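Long-range contacts in major capsid protein (Human herpesvirus 1, PDB 1NO7), which builds the herpesvirus capsid as its major shell protein, represented here by the protease-resistant upper domain: residues G102-E107 against P118-A123; A123-V128 against F579-V584; D50-F55 against P507-A512. All coordinates share one frame; numbering follows the deposited sequence.

Contact 1. Residues G102-E107 against P118-A123; sequences GVADVE and PGEIQA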
loop_
_atom_site.group_PDB
_atom_site.type_symbol
_atom_site.label_atom_id
_atom_site.label_comp_id
_atom_site.label_asym_id
_atom_site.label_seq_id
_atom_site.Cartn_x
_atom_site.Cartn_y
_atom_site.Cartn_z
ATOM N N GLY A 102 -11.415 17.556 -20.405
ATOM C CA GLY A 102 -10.802 18.276 -19.306
ATOM C C GLY A 102 -11.782 19.092 -18.483
ATOM O O GLY A 102 -12.985 18.819 -18.460
ATOM N N VAL A 103 -11.417 19.625 -17.785
ATOM C CA VAL A 103 -11.781 20.784 -16.978
ATOM C C VAL A 103 -11.132 22.051 -17.524
ATOM O O VAL A 103 -9.933 22.053 -17.934
ATOM C CB VAL A 103 -11.397 20.585 -15.501
ATOM C CG1 VAL A 103 -11.675 21.850 -14.704
ATOM C CG2 VAL A 103 -12.146 19.399 -14.913
ATOM N N ALA A 104 -11.961 23.041 -17.670
ATOM C CA ALA A 104 -11.387 24.283 -18.171
ATOM C C ALA A 104 -10.372 25.406 -17.964
ATOM O O ALA A 104 -9.421 25.566 -18.743
ATOM C CB ALA A 104 -12.294 24.851 -19.253
ATOM N N ASP A 105 -10.658 26.072 -16.844
ATOM C CA ASP A 105 -9.859 27.146 -16.350
ATOM C C ASP A 105 -9.178 26.783 -15.047
ATOM O O ASP A 105 -8.314 27.680 -14.764
ATOM C CB ASP A 105 -10.779 28.351 -16.212
ATOM C CG ASP A 105 -11.371 28.728 -17.561
ATOM O OD1 ASP A 105 -10.784 28.331 -18.594
ATOM O OD2 ASP A 105 -12.420 29.403 -17.594
ATOM N N VAL A 106 -9.283 25.907 -14.366
ATOM C CA VAL A 106 -8.817 25.438 -13.066
ATOM C C VAL A 106 -7.384 24.925 -13.157
ATOM O O VAL A 106 -6.956 24.166 -14.014
ATOM C CB VAL A 106 -9.739 24.344 -12.498
ATOM C CG1 VAL A 106 -9.168 23.787 -11.202
ATOM C CG2 VAL A 106 -11.141 24.890 -12.280
ATOM N N GLU A 107 -6.585 25.301 -12.097
ATOM C CA GLU A 107 -5.209 24.838 -11.936
ATOM C C GLU A 107 -5.364 23.511 -11.206
ATOM O O GLU A 107 -5.393 23.468 -9.977
ATOM C CB GLU A 107 -4.407 25.797 -11.060
ATOM C CG GLU A 107 -4.292 27.203 -11.602
ATOM C CD GLU A 107 -3.525 28.113 -10.664
ATOM O OE1 GLU A 107 -2.354 27.801 -10.357
ATOM O OE2 GLU A 107 -4.094 29.137 -10.232
ATOM N N PRO A 118 -17.239 25.566 -18.672
ATOM C CA PRO A 118 -16.695 25.268 -19.999
ATOM C C PRO A 118 -15.755 24.076 -19.987
ATOM O O PRO A 118 -14.542 24.230 -19.834
ATOM C CB PRO A 118 -15.974 26.560 -20.372
ATOM C CG PRO A 118 -15.475 27.048 -19.048
ATOM C CD PRO A 118 -16.695 26.843 -18.170
ATOM N N GLY A 119 -16.318 22.886 -20.149
ATOM C CA GLY A 119 -15.498 21.692 -20.153
ATOM C C GLY A 119 -14.637 21.596 -21.398
ATOM O O GLY A 119 -15.136 21.243 -22.469
ATOM N N GLU A 120 -13.349 21.918 -21.270
ATOM C CA GLU A 120 -12.443 21.840 -22.412
ATOM C C GLU A 120 -11.973 20.397 -22.564
ATOM O O GLU A 120 -12.464 19.493 -21.880
ATOM C CB GLU A 120 -11.230 22.760 -22.234
ATOM C CG GLU A 120 -10.119 22.158 -21.404
ATOM C CD GLU A 120 -8.798 22.885 -21.574
ATOM O OE1 GLU A 120 -8.714 24.078 -21.205
ATOM O OE2 GLU A 120 -7.842 22.256 -22.079
ATOM N N ILE A 121 -11.010 20.181 -23.451
ATOM C CA ILE A 121 -10.510 18.837 -23.694
ATOM C C ILE A 121 -8.995 18.778 -23.554
ATOM O O ILE A 121 -8.254 19.379 -24.332
ATOM C CB ILE A 121 -10.947 18.362 -25.094
ATOM C CG1 ILE A 121 -10.209 17.081 -25.467
ATOM C CG2 ILE A 121 -10.732 19.491 -26.114
ATOM C CD1 ILE A 121 -10.670 16.518 -26.779
ATOM N N GLN A 122 -8.542 18.049 -22.540
ATOM C CA GLN A 122 -7.119 17.933 -22.273
ATOM C C GLN A 122 -6.608 16.550 -22.628
ATOM O O GLN A 122 -7.377 15.623 -22.922
ATOM C CB GLN A 122 -6.838 18.205 -20.794
ATOM C CG GLN A 122 -7.729 19.251 -20.174
ATOM C CD GLN A 122 -7.444 19.434 -18.701
ATOM O OE1 GLN A 122 -8.164 20.138 -17.989
ATOM N NE2 GLN A 122 -6.372 18.805 -18.229
ATOM N N ALA A 123 -5.293 16.421 -22.588
ATOM C CA ALA A 123 -4.656 15.158 -22.884
ATOM C C ALA A 123 -3.478 14.970 -21.942
ATOM O O ALA A 123 -2.706 15.913 -21.673
ATOM C CB ALA A 123 -4.188 15.136 -24.312
#
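The aliphatic part of Gln122 overlaps the backbone of Gly102, its CG lying 3.3 Å from Gly102 CA. The contact sits at the base of the long loop of a beta hairpin: the pairing of the antiparallel strands 98-100 and 122-124 begins at Gln122, which is bonded through its backbone to Phe100. Gln122 CG stands beside its own backbone N, anti to the carbonyl carbon (chi1 -35°), and the chain runs extended from there, carrying the amide to the Val103 peptide. There Val103 N makes a weak hydrogen bond to Gln122 OE1, 3.3 Å long and bent to 133° at the hydrogen. Since Val103 O lies nearer to Gln122 OE1, at 2.6 Å, the assignment of the amide's two ends is doubtful at this resolution.

Glu120 approaches from the same segment with its stem, its CG lying 3.5 Å from Val103 O. Farther along the loop the contact becomes more exposed. Pro118 CG is 3.9 Å from Ala104 CB, although the placement of that methyl is doubtful in the model. Asp105 crosses the proline at about a right angle, bringing Asp105 OD2 to 4.1 Å from Pro118 CG.

Contact 2. Residues A123-V128 against F579-V584; sequences ATWRVV and FKISPV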
loop_
_atom_site.group_PDB
_atom_site.type_symbol
_atom_site.label_atom_id
_atom_site.label_comp_id
_atom_site.label_asym_id
_atom_site.label_seq_id
_atom_site.Cartn_x
_atom_site.Cartn_y
_atom_site.Cartn_z
ATOM N N ALA A 123 -5.293 16.421 -22.588
ATOM C CA ALA A 123 -4.656 15.158 -22.884
ATOM C C ALA A 123 -3.478 14.970 -21.942
ATOM O O ALA A 123 -2.706 15.913 -21.673
ATOM C CB ALA A 123 -4.188 15.136 -24.312
ATOM N N THR A 124 -3.350 13.744 -21.441
ATOM C CA THR A 124 -2.291 13.389 -20.513
ATOM C C THR A 124 -1.422 12.296 -21.126
ATOM O O THR A 124 -1.900 11.475 -21.911
ATOM C CB THR A 124 -2.887 12.887 -19.195
ATOM O OG1 THR A 124 -1.836 12.499 -18.314
ATOM C CG2 THR A 124 -3.764 11.677 -19.443
ATOM N N TRP A 125 -0.146 12.287 -20.750
ATOM C CA TRP A 125 0.803 11.316 -21.284
ATOM C C TRP A 125 0.819 9.928 -20.638
ATOM O O TRP A 125 1.494 9.747 -19.625
ATOM C CB TRP A 125 2.225 11.894 -21.208
ATOM C CG TRP A 125 3.231 10.916 -21.688
ATOM C CD1 TRP A 125 3.180 10.230 -22.858
ATOM C CD2 TRP A 125 4.415 10.471 -21.013
ATOM N NE1 TRP A 125 4.252 9.375 -22.963
ATOM C CE2 TRP A 125 5.030 9.501 -21.844
ATOM C CE3 TRP A 125 5.017 10.789 -19.792
ATOM C CZ2 TRP A 125 6.222 8.843 -21.491
ATOM C CZ3 TRP A 125 6.209 10.132 -19.438
ATOM C CH2 TRP A 125 6.793 9.169 -20.291
ATOM N N ARG A 126 0.107 8.948 -21.196
ATOM C CA ARG A 126 0.145 7.585 -20.630
ATOM C C ARG A 126 1.619 7.338 -20.392
ATOM O O ARG A 126 2.421 7.453 -21.319
ATOM C CB ARG A 126 -0.364 6.571 -21.636
ATOM C CG ARG A 126 -1.836 6.670 -21.889
ATOM C CD ARG A 126 -2.223 5.951 -23.154
ATOM N NE ARG A 126 -3.667 5.988 -23.348
ATOM C CZ ARG A 126 -4.274 5.699 -24.493
ATOM N NH1 ARG A 126 -3.557 5.356 -25.557
ATOM N NH2 ARG A 126 -5.599 5.752 -24.574
ATOM N N VAL A 127 1.994 6.987 -19.171
ATOM C CA VAL A 127 3.418 6.838 -18.899
ATOM C C VAL A 127 3.985 5.462 -19.172
ATOM O O VAL A 127 4.930 5.310 -19.958
ATOM C CB VAL A 127 3.755 7.206 -17.444
ATOM C CG1 VAL A 127 5.230 6.961 -17.180
ATOM C CG2 VAL A 127 3.412 8.651 -17.185
ATOM N N VAL A 128 3.464 4.457 -18.490
ATOM C CA VAL A 128 3.978 3.125 -18.736
ATOM C C VAL A 128 3.210 2.605 -19.914
ATOM O O VAL A 128 2.109 3.083 -20.196
ATOM C CB VAL A 128 3.718 2.180 -17.567
ATOM C CG1 VAL A 128 4.833 2.299 -16.543
ATOM C CG2 VAL A 128 2.350 2.511 -16.953
ATOM N N PHE A 579 7.016 -0.636 -17.734
ATOM C CA PHE A 579 8.142 0.054 -18.357
ATOM C C PHE A 579 7.654 1.359 -18.905
ATOM O O PHE A 579 6.458 1.544 -19.132
ATOM C CB PHE A 579 8.747 -0.735 -19.494
ATOM C CG PHE A 579 9.741 -1.754 -19.050
ATOM C CD1 PHE A 579 9.341 -3.067 -18.770
ATOM C CD2 PHE A 579 11.086 -1.415 -18.937
ATOM C CE1 PHE A 579 10.273 -4.037 -18.389
ATOM C CE2 PHE A 579 12.033 -2.375 -18.555
ATOM C CZ PHE A 579 11.627 -3.695 -18.282
ATOM N N LYS A 580 8.578 2.272 -19.126
ATOM C CA LYS A 580 8.193 3.566 -19.640
ATOM C C LYS A 580 7.790 3.496 -21.114
ATOM O O LYS A 580 7.691 2.407 -21.715
ATOM C CB LYS A 580 9.334 4.549 -19.448
ATOM C CG LYS A 580 9.764 4.727 -18.006
ATOM C CD LYS A 580 9.167 5.980 -17.405
ATOM C CE LYS A 580 10.054 6.465 -16.269
ATOM N NZ LYS A 580 9.580 7.765 -15.728
ATOM N N ILE A 581 7.579 4.677 -21.689
ATOM C CA ILE A 581 7.137 4.833 -23.070
ATOM C C ILE A 581 7.901 5.923 -23.815
ATOM O O ILE A 581 7.775 6.059 -25.027
ATOM C CB ILE A 581 5.632 5.146 -23.068
ATOM C CG1 ILE A 581 4.895 4.032 -23.780
ATOM C CG2 ILE A 581 5.340 6.517 -23.657
ATOM C CD1 ILE A 581 3.396 4.142 -23.605
ATOM N N SER A 582 8.686 6.710 -23.088
ATOM C CA SER A 582 9.474 7.768 -23.707
ATOM C C SER A 582 10.395 7.134 -24.755
ATOM O O SER A 582 10.681 5.923 -24.703
ATOM C CB SER A 582 10.333 8.493 -22.654
ATOM O OG SER A 582 11.512 7.759 -22.346
ATOM N N PRO A 583 10.877 7.945 -25.718
ATOM C CA PRO A 583 11.768 7.423 -26.758
ATOM C C PRO A 583 12.935 6.628 -26.145
ATOM O O PRO A 583 13.194 5.480 -26.536
ATOM C CB PRO A 583 12.227 8.691 -27.479
ATOM C CG PRO A 583 12.140 9.759 -26.393
ATOM C CD PRO A 583 10.812 9.417 -25.778
ATOM N N VAL A 584 13.621 7.233 -25.173
ATOM C CA VAL A 584 14.749 6.566 -24.513
ATOM C C VAL A 584 14.343 5.200 -23.988
ATOM O O VAL A 584 15.050 4.208 -24.179
ATOM C CB VAL A 584 15.246 7.343 -23.310
ATOM C CG1 VAL A 584 16.627 6.857 -22.937
ATOM C CG2 VAL A 584 15.214 8.829 -23.605
#
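Ile581 lays its CG2 branch at the edge of the Trp125 indole, near the ring plane, 3.3 Å from Trp125 CZ2. The contact joins the chain leaving the hairpin strand 122-124 to the N-cap of the C-terminal helix 583-593, where Ser582 OG accepts from the backbone N of Ala585. The first torsion of Ile581 (chi1 -117°) holds CG1 away from the usual staggered positions, and the isoleucine and tryptophan side chains run past one another in opposite senses. Over the centre of one indole face lies Val127 CA, 4.1 Å above the plane, so the chain folds back across its own tryptophan; Phe97 also meets the ring.

Ile581 CB lies by Val127 O, while CD1 turns to Val128 O at 3.8 Å. Val127 and Lys580 run alongside one another in the same direction, with Val127 CG1 4.1 Å from Lys580 CD. The lysine chain bends at chi2 (-100°), and its NZ forms a salt bridge with Asp465.

No hydrogen bond links the two segments, but Phe579 is joined by a backbone bond to Asn129, next to Val128. Phe579 O also has a CA-H...O contact with Val128 CA at 3.0 Å, and Val128 CG1 is beside the same oxygen. At the other end of the contact, Ser582 N sits in the plane of the indole at its edge, 3.6 Å from Trp125 CZ2.

Contact 3. Residues D50-F55 against P507-A512; sequences DMQQLF and PLPVHA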
loop_
_atom_site.group_PDB
_atom_site.type_symbol
_atom_site.label_atom_id
_atom_site.label_comp_id
_atom_site.label_asym_id
_atom_site.label_seq_id
_atom_site.Cartn_x
_atom_site.Cartn_y
_atom_site.Cartn_z
ATOM N N ASP A 50 -11.137 11.673 7.696
ATOM C CA ASP A 50 -12.397 12.309 7.319
ATOM C C ASP A 50 -12.476 12.428 5.809
ATOM O O ASP A 50 -13.542 12.279 5.211
ATOM C CB ASP A 50 -12.507 13.700 7.930
ATOM C CG ASP A 50 -13.476 13.746 9.081
ATOM O OD1 ASP A 50 -14.578 13.161 8.938
ATOM O OD2 ASP A 50 -13.138 14.370 10.111
ATOM N N MET A 51 -11.322 12.716 5.218
ATOM C CA MET A 51 -11.143 12.865 3.779
ATOM C C MET A 51 -12.180 12.107 2.950
ATOM O O MET A 51 -13.075 12.698 2.349
ATOM C CB MET A 51 -9.747 12.375 3.435
ATOM C CG MET A 51 -9.254 12.744 2.075
ATOM S SD MET A 51 -7.471 12.561 2.132
ATOM C CE MET A 51 -7.021 14.066 3.130
ATOM N N GLN A 52 -12.041 10.790 2.923
ATOM C CA GLN A 52 -12.948 9.911 2.189
ATOM C C GLN A 52 -14.441 10.245 2.319
ATOM O O GLN A 52 -15.225 9.967 1.400
ATOM C CB GLN A 52 -12.731 8.465 2.638
ATOM C CG GLN A 52 -12.419 7.477 1.523
ATOM C CD GLN A 52 -13.609 7.156 0.642
ATOM O OE1 GLN A 52 -14.769 7.182 1.087
ATOM N NE2 GLN A 52 -13.327 6.829 -0.616
ATOM N N GLN A 53 -14.851 10.807 3.457
ATOM C CA GLN A 53 -16.265 11.147 3.654
ATOM C C GLN A 53 -16.587 12.493 3.029
ATOM O O GLN A 53 -17.590 12.644 2.331
ATOM C CB GLN A 53 -16.624 11.169 5.143
ATOM C CG GLN A 53 -17.446 9.967 5.561
ATOM C CD GLN A 53 -18.495 9.612 4.518
ATOM O OE1 GLN A 53 -19.306 10.450 4.125
ATOM N NE2 GLN A 53 -18.477 8.366 4.063
ATOM N N LEU A 54 -15.727 13.467 3.297
ATOM C CA LEU A 54 -15.879 14.799 2.745
ATOM C C LEU A 54 -16.088 14.641 1.237
ATOM O O LEU A 54 -16.759 15.464 0.600
ATOM C CB LEU A 54 -14.608 15.592 3.034
ATOM C CG LEU A 54 -14.484 17.011 2.502
ATOM C CD1 LEU A 54 -15.648 17.844 3.021
ATOM C CD2 LEU A 54 -13.129 17.579 2.919
ATOM N N PHE A 55 -15.511 13.563 0.699
ATOM C CA PHE A 55 -15.572 13.201 -0.723
ATOM C C PHE A 55 -16.979 12.757 -1.150
ATOM O O PHE A 55 -17.651 13.465 -1.905
ATOM C CB PHE A 55 -14.528 12.094 -0.983
ATOM C CG PHE A 55 -14.580 11.462 -2.364
ATOM C CD1 PHE A 55 -15.156 12.111 -3.447
ATOM C CD2 PHE A 55 -13.985 10.216 -2.577
ATOM C CE1 PHE A 55 -15.136 11.528 -4.721
ATOM C CE2 PHE A 55 -13.961 9.629 -3.841
ATOM C CZ PHE A 55 -14.536 10.285 -4.912
ATOM N N PRO A 507 -11.292 3.068 5.897
ATOM C CA PRO A 507 -11.050 2.932 4.453
ATOM C C PRO A 507 -10.688 4.269 3.840
ATOM O O PRO A 507 -11.327 5.288 4.138
ATOM C CB PRO A 507 -12.391 2.429 3.921
ATOM C CG PRO A 507 -12.915 1.612 5.043
ATOM C CD PRO A 507 -12.610 2.503 6.246
ATOM N N LEU A 508 -9.670 4.264 2.985
ATOM C CA LEU A 508 -9.237 5.487 2.317
ATOM C C LEU A 508 -8.291 5.088 1.184
ATOM O O LEU A 508 -7.062 5.157 1.354
ATOM C CB LEU A 508 -8.506 6.390 3.305
ATOM C CG LEU A 508 -8.019 7.715 2.728
ATOM C CD1 LEU A 508 -8.906 8.853 3.268
ATOM C CD2 LEU A 508 -6.548 7.953 3.116
ATOM N N PRO A 509 -8.850 4.669 0.014
ATOM C CA PRO A 509 -8.064 4.244 -1.154
ATOM C C PRO A 509 -7.196 5.352 -1.742
ATOM O O PRO A 509 -7.692 6.447 -2.038
ATOM C CB PRO A 509 -9.133 3.782 -2.150
ATOM C CG PRO A 509 -10.324 3.479 -1.296
ATOM C CD PRO A 509 -10.288 4.612 -0.309
ATOM N N VAL A 510 -5.903 5.068 -1.903
ATOM C CA VAL A 510 -4.984 6.045 -2.479
ATOM C C VAL A 510 -4.882 5.826 -3.983
ATOM O O VAL A 510 -4.356 6.678 -4.708
ATOM C CB VAL A 510 -3.554 5.906 -1.910
ATOM C CG1 VAL A 510 -3.536 6.325 -0.470
ATOM C CG2 VAL A 510 -3.067 4.468 -2.046
ATOM N N HIS A 511 -5.392 4.693 -4.458
ATOM C CA HIS A 511 -5.284 4.388 -5.872
ATOM C C HIS A 511 -6.249 3.292 -6.340
ATOM O O HIS A 511 -6.527 2.330 -5.616
ATOM C CB HIS A 511 -3.840 4.000 -6.164
ATOM C CG HIS A 511 -3.565 3.762 -7.607
ATOM N ND1 HIS A 511 -3.919 2.593 -8.245
ATOM C CD2 HIS A 511 -2.992 4.549 -8.547
ATOM C CE1 HIS A 511 -3.574 2.672 -9.517
ATOM N NE2 HIS A 511 -3.010 3.848 -9.727
ATOM N N ALA A 512 -6.764 3.455 -7.557
ATOM C CA ALA A 512 -7.723 2.517 -8.140
ATOM C C ALA A 512 -7.329 1.075 -7.843
ATOM O O ALA A 512 -8.190 0.234 -7.579
ATOM C CB ALA A 512 -7.809 2.739 -9.648
#
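Leu508 sends its CD1 methyl against the stem of Met51, 3.6 Å from Met51 CB, where the helix 48-56 rests on the loop that follows strand 505-507. This small helix-on-loop contact is tightly packed around Met51 and Gln52. The first torsion of Leu508 sets CG anti to the backbone N (chi1 -179°). Its CD1 is the methyl that touches the helix, lying 3.7 Å from Gln52 N as well. The Met51 and Leu508 side chains cross obliquely, and Met51 SD still borders the methyl at 4.1 Å. Leu483 of strand 478-483 also touches Leu508.

Gln52 is the residue most covered by the loop. Its CB and CG lie over Pro507 O and Leu508, with Gln52 CG 3.6 Å from Pro507 O. Val520 of helix 517-521 touches both Gln52 and Pro509. No hydrogen bond spans the two segments.

All the touching residues are buried, and the loose side is the outward part of the helix: Asp50 points away from the loop, and Asp50 and Leu54 are exposed, the leucine poorly ordered. Back within the contact, the glutamine chain bends at chi2 (-72°) and crosses Pro509 at about a right angle, with Gln52 NE2 3.8 Å from Pro509 CD.

In the fold
Helix 48-56, near the start of the modelled chain, supplies the first half of contact 3, whose partner comes some 450 residues later. Inside that large loop, contact 1 closes a short one of ten intervening residues between strands 98-100 and 122-124. The chain then passes through Ala123, which ends one segment of contact 1 and begins one of contact 2. After 507-512 completes contact 3, residues 579-584 close contact 2, so these two loops cross, whereas contact 1 is nested in contact 3. The hairpin is thereby tied to the C-terminal helix 583-593, and the N-terminal helix to the loop after strand 505-507. Contacts 2 and 3 remain about 9 Å apart at their nearest atoms.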